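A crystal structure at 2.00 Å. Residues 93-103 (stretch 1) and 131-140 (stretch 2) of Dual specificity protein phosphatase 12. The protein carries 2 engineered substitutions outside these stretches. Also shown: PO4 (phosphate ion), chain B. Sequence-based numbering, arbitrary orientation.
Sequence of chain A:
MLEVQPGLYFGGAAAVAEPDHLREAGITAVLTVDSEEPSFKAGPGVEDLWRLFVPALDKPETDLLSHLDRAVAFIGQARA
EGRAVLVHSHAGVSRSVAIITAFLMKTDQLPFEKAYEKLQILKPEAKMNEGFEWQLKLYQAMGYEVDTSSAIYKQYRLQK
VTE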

# COMPACT_ATOMS: atom_id res chain seq x y z
N VAL A 93 -6.47 5.09 6.26
CA VAL A 93 -6.06 4.67 7.61
C VAL A 93 -5.48 3.24 7.70
O VAL A 93 -4.60 2.98 8.51
CB VAL A 93 -7.26 4.84 8.59
CG1 VAL A 93 -7.12 3.93 9.79
CG2 VAL A 93 -7.39 6.29 9.00
N SER A 94 -5.96 2.33 6.85
CA SER A 94 -5.61 0.91 6.98
C SER A 94 -5.06 0.29 5.68
O SER A 94 -3.89 -0.04 5.61
CB SER A 94 -6.81 0.11 7.48
OG SER A 94 -6.49 -1.27 7.60
N ARG A 95 -5.90 0.13 4.67
CA ARG A 95 -5.46 -0.51 3.43
C ARG A 95 -4.31 0.25 2.73
O ARG A 95 -3.30 -0.34 2.34
CB ARG A 95 -6.64 -0.69 2.47
CG ARG A 95 -7.62 -1.80 2.87
CD ARG A 95 -8.93 -1.70 2.07
NE ARG A 95 -9.78 -0.61 2.53
CZ ARG A 95 -11.04 -0.42 2.16
NH1 ARG A 95 -11.62 -1.25 1.31
NH2 ARG A 95 -11.73 0.61 2.65
N SER A 96 -4.46 1.56 2.59
CA SER A 96 -3.44 2.35 1.92
C SER A 96 -2.19 2.43 2.80
O SER A 96 -1.07 2.37 2.31
CB SER A 96 -3.99 3.75 1.64
OG SER A 96 -4.50 4.30 2.84
N VAL A 97 -2.40 2.54 4.11
CA VAL A 97 -1.31 2.53 5.08
C VAL A 97 -0.47 1.25 5.01
O VAL A 97 0.76 1.31 5.03
CB VAL A 97 -1.85 2.74 6.52
CG1 VAL A 97 -0.78 2.45 7.55
CG2 VAL A 97 -2.37 4.17 6.68
N ALA A 98 -1.13 0.09 4.92
CA ALA A 98 -0.41 -1.18 4.74
C ALA A 98 0.44 -1.20 3.46
O ALA A 98 1.60 -1.65 3.46
CB ALA A 98 -1.40 -2.34 4.75
N ILE A 99 -0.13 -0.71 2.36
CA ILE A 99 0.60 -0.70 1.09
C ILE A 99 1.83 0.20 1.17
O ILE A 99 2.92 -0.17 0.73
CB ILE A 99 -0.29 -0.24 -0.09
CG1 ILE A 99 -1.42 -1.25 -0.33
CG2 ILE A 99 0.52 -0.05 -1.36
CD1 ILE A 99 -0.94 -2.68 -0.57
N ILE A 100 1.66 1.41 1.71
CA ILE A 100 2.79 2.32 1.86
C ILE A 100 3.88 1.69 2.72
O ILE A 100 5.07 1.74 2.38
CB ILE A 100 2.36 3.65 2.49
CG1 ILE A 100 1.44 4.40 1.53
CG2 ILE A 100 3.57 4.52 2.82
CD1 ILE A 100 2.15 4.84 0.26
N THR A 101 3.47 1.09 3.84
CA THR A 101 4.41 0.45 4.74
C THR A 101 5.19 -0.64 4.01
O THR A 101 6.42 -0.72 4.13
CB THR A 101 3.71 -0.12 5.99
OG1 THR A 101 2.97 0.93 6.64
CG2 THR A 101 4.75 -0.68 6.99
N ALA A 102 4.49 -1.45 3.21
CA ALA A 102 5.15 -2.51 2.47
C ALA A 102 6.18 -1.92 1.51
O ALA A 102 7.28 -2.46 1.35
CB ALA A 102 4.12 -3.35 1.71
N PHE A 103 5.83 -0.82 0.88
CA PHE A 103 6.76 -0.16 -0.05
C PHE A 103 8.01 0.34 0.67
O PHE A 103 9.13 0.16 0.19
CB PHE A 103 6.06 1.01 -0.72
CG PHE A 103 6.98 1.83 -1.58
CD1 PHE A 103 7.23 1.45 -2.90
CD2 PHE A 103 7.59 2.97 -1.07
CE1 PHE A 103 8.08 2.21 -3.69
CE2 PHE A 103 8.44 3.72 -1.85
CZ PHE A 103 8.68 3.34 -3.17
N GLY A 131 -4.84 -7.90 11.01
CA GLY A 131 -4.50 -8.83 9.95
C GLY A 131 -3.41 -8.30 9.02
O GLY A 131 -2.49 -9.04 8.65
N PHE A 132 -3.49 -7.03 8.65
CA PHE A 132 -2.48 -6.43 7.78
C PHE A 132 -1.12 -6.37 8.48
O PHE A 132 -0.08 -6.61 7.86
CB PHE A 132 -2.92 -5.05 7.27
CG PHE A 132 -4.14 -5.09 6.36
CD1 PHE A 132 -4.55 -6.28 5.77
CD2 PHE A 132 -4.88 -3.94 6.12
CE1 PHE A 132 -5.67 -6.32 4.95
CE2 PHE A 132 -5.99 -3.96 5.29
CZ PHE A 132 -6.40 -5.16 4.71
N GLU A 133 -1.11 -6.04 9.78
CA GLU A 133 0.12 -6.06 10.56
C GLU A 133 0.82 -7.42 10.48
O GLU A 133 2.01 -7.49 10.24
CB GLU A 133 -0.15 -5.76 12.04
CG GLU A 133 -0.39 -4.30 12.34
CD GLU A 133 -0.19 -3.98 13.82
OE1 GLU A 133 0.06 -4.93 14.59
OE2 GLU A 133 -0.29 -2.80 14.20
N TRP A 134 0.06 -8.48 10.72
CA TRP A 134 0.58 -9.84 10.67
C TRP A 134 1.13 -10.18 9.28
O TRP A 134 2.22 -10.73 9.13
CB TRP A 134 -0.50 -10.83 11.11
CG TRP A 134 -0.19 -12.27 10.87
CD1 TRP A 134 -0.81 -13.12 9.99
CD2 TRP A 134 0.82 -13.04 11.52
NE1 TRP A 134 -0.25 -14.37 10.06
CE2 TRP A 134 0.76 -14.35 11.00
CE3 TRP A 134 1.77 -12.76 12.51
CZ2 TRP A 134 1.61 -15.37 11.42
CZ3 TRP A 134 2.62 -13.77 12.93
CH2 TRP A 134 2.53 -15.06 12.38
N GLN A 135 0.37 -9.82 8.25
CA GLN A 135 0.80 -10.04 6.86
C GLN A 135 2.11 -9.34 6.54
O GLN A 135 2.96 -9.91 5.86
CB GLN A 135 -0.31 -9.63 5.87
CG GLN A 135 -1.49 -10.61 5.89
CD GLN A 135 -2.73 -10.06 5.21
OE1 GLN A 135 -2.65 -9.47 4.13
NE2 GLN A 135 -3.88 -10.25 5.84
N LEU A 136 2.30 -8.12 7.02
CA LEU A 136 3.57 -7.44 6.80
C LEU A 136 4.73 -8.09 7.56
O LEU A 136 5.87 -8.05 7.11
CB LEU A 136 3.47 -5.95 7.14
CG LEU A 136 2.63 -5.14 6.15
CD1 LEU A 136 2.49 -3.71 6.64
CD2 LEU A 136 3.28 -5.17 4.77
N LYS A 137 4.43 -8.69 8.70
CA LYS A 137 5.46 -9.44 9.43
C LYS A 137 5.88 -10.66 8.62
O LYS A 137 7.07 -10.97 8.52
CB LYS A 137 4.96 -9.82 10.84
CG LYS A 137 4.89 -8.61 11.74
CD LYS A 137 4.42 -8.95 13.15
CE LYS A 137 4.30 -7.67 13.97
NZ LYS A 137 3.39 -7.83 15.13
N LEU A 138 4.91 -11.32 7.99
CA LEU A 138 5.21 -12.45 7.11
C LEU A 138 6.03 -12.00 5.91
O LEU A 138 6.96 -12.68 5.51
CB LEU A 138 3.93 -13.11 6.62
CG LEU A 138 3.02 -13.68 7.72
CD1 LEU A 138 1.96 -14.53 7.09
CD2 LEU A 138 3.81 -14.48 8.75
N TYR A 139 5.65 -10.87 5.32
CA TYR A 139 6.39 -10.25 4.22
C TYR A 139 7.87 -10.04 4.57
O TYR A 139 8.74 -10.42 3.80
CB TYR A 139 5.73 -8.90 3.88
CG TYR A 139 6.07 -8.29 2.53
CD1 TYR A 139 5.92 -9.01 1.35
CD2 TYR A 139 6.45 -6.95 2.44
CE1 TYR A 139 6.17 -8.42 0.11
CE2 TYR A 139 6.71 -6.35 1.21
CZ TYR A 139 6.56 -7.09 0.05
OH TYR A 139 6.81 -6.51 -1.17
N GLN A 140 8.14 -9.45 5.73
CA GLN A 140 9.51 -9.31 6.22
C GLN A 140 10.18 -10.68 6.40
O GLN A 140 11.29 -10.92 5.91
CB GLN A 140 9.52 -8.54 7.55
CG GLN A 140 10.90 -8.43 8.22
CD GLN A 140 10.84 -7.70 9.55
OE1 GLN A 140 9.90 -6.95 9.82
NE2 GLN A 140 11.85 -7.91 10.40
P PO4 B . -9.19 2.10 4.99
O1 PO4 B . -10.31 2.54 4.08
O2 PO4 B . -8.71 0.73 4.58
O3 PO4 B . -8.07 3.10 4.98
O4 PO4 B . -9.73 1.97 6.40

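This contact is a near-parallel packing of two helices, mainly through apolar side chains, in which small residues on one helix receive large residues from the other and no hydrogen bond crosses between them. The helix of 95-103 and the helix of 131-140 run in nearly the same direction, 15° apart, with their axes 10.4 Å apart at closest approach. At so shallow an angle, residues four apart in sequence can meet the partner repeatedly, and the backbone register follows that repeat: the CA atoms of A98 and F132 lie 6.4 Å apart, and one turn further on those of A102 and L136 lie 6.7 Å apart.

The two alanines set the pattern. Both point their CA-to-CB bonds toward the opposing helix, and their short side chains leave the larger partners space beside the backbone. A98 CB lies 4.0 Å from F132 CB, while A98 O is 3.9 Å from L136 CD1. A turn later, A102 CB packs 3.7 Å from L136 CD2 and 4.0 Å from Y139 CE2. L136, with chi1 in m and chi2 in t, thus reaches both alanines, and its CD1 also comes within 3.8 Å of T101 CG2. The T101 methyl is available for this contact while its hydroxyl is occupied within its own helix: T101 OG1 donates to V97 O at 2.8 Å, a common way for a threonine to satisfy its polar group inside a helix. Y139 meets A102 with the edge of its ring, CE2 lying 3.9 Å from A102 O; its hydroxyl is hydrogen-bonded elsewhere in the structure.

F132 has the largest area covered by the other stretch. From an m rotamer its ring extends to the start of the first helix, where F132 CE2 lies 3.6 Å from R95 CG and F132 CD2 lies 3.5 Å from S94 OG. The latter is a packing contact.

The same short segment binds a phosphate ion, probably from the crystallisation liquor. V93 N and S94 N each donate to PO4 O3 at 2.9 Å, and R95 N donates to PO4 O2 at 2.9 Å. The R95 side chain adds two bonds, from NE to PO4 O2 at 2.7 Å and from NH2 to PO4 O1 at 2.8 Å. R95 therefore illustrates how one long side chain can serve two environments: its aliphatic CG packs near the phenylalanine ring, while its guanidinium engages the anion.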